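Side-chain contact in arginine 3rd transport system periplasmic binding protein (Legionella pneumophila subsp. pneumophila str. Philadelphia 1, PDB 3KZG), which probably binds arginine in the periplasm as the solute-binding component of an amino-acid transport system: residues Phe56-Lys60 with Asn61-Asp65. Numbering follows the deposited sequence.
Sequences FPALK and NREVD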
ATOM      1  N   PHE A  56      -6.639 -31.018  24.231  1.00 24.95           N
ATOM      2  CA  PHE A  56      -5.404 -31.783  24.165  1.00 27.02           C
ATOM      3  C   PHE A  56      -5.652 -33.292  24.021  1.00 28.75           C
ATOM      4  O   PHE A  56      -5.125 -33.927  23.104  1.00 28.10           O
ATOM      5  CB  PHE A  56      -4.555 -31.470  25.395  1.00 26.63           C
ATOM      6  CG  PHE A  56      -4.264 -29.998  25.562  1.00 28.85           C
ATOM      7  CD1 PHE A  56      -3.375 -29.353  24.711  1.00 28.16           C
ATOM      8  CD2 PHE A  56      -4.922 -29.247  26.536  1.00 27.50           C
ATOM      9  CE1 PHE A  56      -3.144 -27.983  24.819  1.00 27.28           C
ATOM     10  CE2 PHE A  56      -4.697 -27.874  26.652  1.00 27.69           C
ATOM     11  CZ  PHE A  56      -3.809 -27.243  25.791  1.00 27.95           C
ATOM     12  N   PRO A  57      -6.457 -33.886  24.920  1.00 30.21           N
ATOM     13  CA  PRO A  57      -6.697 -35.324  24.776  1.00 30.41           C
ATOM     14  C   PRO A  57      -7.508 -35.641  23.518  1.00 29.85           C
ATOM     15  O   PRO A  57      -7.286 -36.665  22.872  1.00 29.83           O
ATOM     16  CB  PRO A  57      -7.428 -35.680  26.068  1.00 31.42           C
ATOM     17  CG  PRO A  57      -8.173 -34.415  26.385  1.00 32.54           C
ATOM     18  CD  PRO A  57      -7.121 -33.363  26.126  1.00 30.83           C
ATOM     19  N   ALA A  58      -8.433 -34.750  23.168  1.00 28.16           N
ATOM     20  CA  ALA A  58      -9.268 -34.926  21.984  1.00 27.81           C
ATOM     21  C   ALA A  58      -8.415 -35.043  20.720  1.00 27.79           C
ATOM     22  O   ALA A  58      -8.706 -35.845  19.831  1.00 27.87           O
ATOM     23  CB  ALA A  58     -10.238 -33.757  21.847  1.00 26.45           C
ATOM     24  N   LEU A  59      -7.366 -34.233  20.636  1.00 27.31           N
ATOM     25  CA  LEU A  59      -6.479 -34.270  19.475  1.00 26.36           C
ATOM     26  C   LEU A  59      -5.642 -35.546  19.502  1.00 27.32           C
ATOM     27  O   LEU A  59      -5.485 -36.220  18.483  1.00 25.96           O
ATOM     28  CB  LEU A  59      -5.550 -33.051  19.462  1.00 23.07           C
ATOM     29  CG  LEU A  59      -4.525 -33.016  18.327  1.00 21.79           C
ATOM     30  CD1 LEU A  59      -5.232 -33.045  16.984  1.00 20.99           C
ATOM     31  CD2 LEU A  59      -3.667 -31.764  18.451  1.00 23.92           C
ATOM     32  N   LYS A  60      -5.107 -35.874  20.671  1.00 28.47           N
ATOM     33  CA  LYS A  60      -4.292 -37.070  20.808  1.00 33.02           C
ATOM     34  C   LYS A  60      -5.067 -38.343  20.467  1.00 33.52           C
ATOM     35  O   LYS A  60      -4.483 -39.307  19.976  1.00 34.52           O
ATOM     36  CB  LYS A  60      -3.731 -37.172  22.225  1.00 33.44           C
ATOM     37  CG  LYS A  60      -2.915 -38.426  22.467  1.00 38.38           C
ATOM     38  CD  LYS A  60      -2.180 -38.380  23.797  1.00 40.57           C
ATOM     39  CE  LYS A  60      -1.012 -37.400  23.758  1.00 43.10           C
ATOM     40  NZ  LYS A  60      -1.437 -35.983  23.550  1.00 46.21           N
ATOM     41  N   ASN A  61      -6.374 -38.342  20.721  1.00 34.24           N
ATOM     42  CA  ASN A  61      -7.212 -39.507  20.439  1.00 34.83           C
ATOM     43  C   ASN A  61      -7.774 -39.479  19.018  1.00 35.05           C
ATOM     44  O   ASN A  61      -8.591 -40.324  18.646  1.00 34.61           O
ATOM     45  CB  ASN A  61      -8.373 -39.598  21.442  1.00 37.06           C
ATOM     46  CG  ASN A  61      -7.901 -39.718  22.886  1.00 37.87           C
ATOM     47  OD1 ASN A  61      -6.932 -40.417  23.180  1.00 38.98           O
ATOM     48  ND2 ASN A  61      -8.600 -39.047  23.795  1.00 39.12           N
ATOM     49  N   ARG A  62      -7.333 -38.505  18.228  1.00 32.94           N
ATOM     50  CA  ARG A  62      -7.784 -38.371  16.851  1.00 30.94           C
ATOM     51  C   ARG A  62      -9.282 -38.127  16.715  1.00 30.60           C
ATOM     52  O   ARG A  62      -9.882 -38.475  15.693  1.00 30.85           O
ATOM     53  CB  ARG A  62      -7.385 -39.606  16.036  1.00 32.46           C
ATOM     54  CG  ARG A  62      -5.958 -39.569  15.477  1.00 31.82           C
ATOM     55  CD  ARG A  62      -4.888 -39.499  16.568  1.00 29.64           C
ATOM     56  NE  ARG A  62      -3.548 -39.554  15.985  1.00 27.92           N
ATOM     57  CZ  ARG A  62      -2.417 -39.411  16.670  1.00 27.55           C
ATOM     58  NH1 ARG A  62      -2.447 -39.202  17.977  1.00 27.29           N
ATOM     59  NH2 ARG A  62      -1.251 -39.472  16.043  1.00 24.64           N
ATOM     60  N   GLU A  63      -9.887 -37.537  17.743  1.00 29.62           N
ATOM     61  CA  GLU A  63     -11.313 -37.219  17.701  1.00 28.97           C
ATOM     62  C   GLU A  63     -11.469 -36.091  16.681  1.00 27.67           C
ATOM     63  O   GLU A  63     -12.534 -35.899  16.090  1.00 26.99           O
ATOM     64  CB  GLU A  63     -11.803 -36.737  19.072  1.00 30.77           C
ATOM     65  CG  GLU A  63     -11.739 -37.779  20.181  1.00 34.07           C
ATOM     66  CD  GLU A  63     -12.276 -37.253  21.504  1.00 35.33           C
ATOM     67  OE1 GLU A  63     -13.435 -36.785  21.535  1.00 36.73           O
ATOM     68  OE2 GLU A  63     -11.547 -37.309  22.514  1.00 35.87           O
ATOM     69  N   VAL A  64     -10.384 -35.347  16.492  1.00 26.00           N
ATOM     70  CA  VAL A  64     -10.342 -34.238  15.550  1.00 23.49           C
ATOM     71  C   VAL A  64      -9.007 -34.261  14.812  1.00 22.59           C
ATOM     72  O   VAL A  64      -8.013 -34.775  15.322  1.00 21.39           O
ATOM     73  CB  VAL A  64     -10.480 -32.890  16.267  1.00 21.16           C
ATOM     74  CG1 VAL A  64     -11.818 -32.828  16.987  1.00 22.72           C
ATOM     75  CG2 VAL A  64      -9.336 -32.705  17.245  1.00 18.50           C
ATOM     76  N   ASP A  65      -8.985 -33.696  13.612  1.00 23.28           N
ATOM     77  CA  ASP A  65      -7.762 -33.671  12.815  1.00 24.37           C
ATOM     78  C   ASP A  65      -6.811 -32.560  13.232  1.00 23.54           C
ATOM     79  O   ASP A  65      -5.591 -32.732  13.221  1.00 24.48           O
ATOM     80  CB  ASP A  65      -8.118 -33.506  11.341  1.00 24.42           C
ATOM     81  CG  ASP A  65      -8.970 -34.632  10.831  1.00 25.06           C
ATOM     82  OD1 ASP A  65      -8.533 -35.792  10.972  1.00 25.73           O
ATOM     83  OD2 ASP A  65     -10.068 -34.367  10.296  1.00 25.55           O
TER
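Ala58 and Glu63 meet where helix 55-60 ends: Glu63 N donates to Ala58 O over 2.9 Å, and the Glu63 side chain turns back along the helix. With CG anti to its own carbonyl carbon (chi1 -65°) and the chain extended beyond it, the carboxylate lies alongside Ala58, OE2 standing 3.3 Å from Ala58 CA and 3.8 Å from Ala58 CB; OE1 also makes a weak hydrogen bond to Tyr50 OH. Arg62, one residue earlier, has positive phi (62°), the left-handed backbone conformation that breaks the helical course, and Arg62 N bonds Leu59 O at 2.9 Å. The last helical bond is Asn61 N to Pro57 O.

The compact part of the contact is the inner side, where Ala58, Leu59 and Val64 are buried. Leu59 CD1 lies 4.1 Å from Val64 CG2 and rests against the backbone of the departing loop, 3.7 Å from Val64 O. Met196 and Phe81 also touch Leu59, while Val64 packs on strand 44-50.

The outer side is exposed and more polar. A bend at chi2 (62°) brings the Arg62 side chain back over the helix end, so that NH1 donates to Lys60 O at 2.9 Å, with that oxygen at the edge of the guanidinium, near its plane. Its NH2 forms a salt bridge with Asp200, so the guanidinium is held by both terminal nitrogens, and NH1 gives the helix-end carbonyl of Lys60 a donor. The Lys60 side chain itself touches Phe81.

The bonds from Glu63 N and Arg62 N, with Arg62 as the C-prime residue, make this a Schellman motif, which ends the helix and leads the chain toward strand 66-67 of this periplasmic binding protein fold.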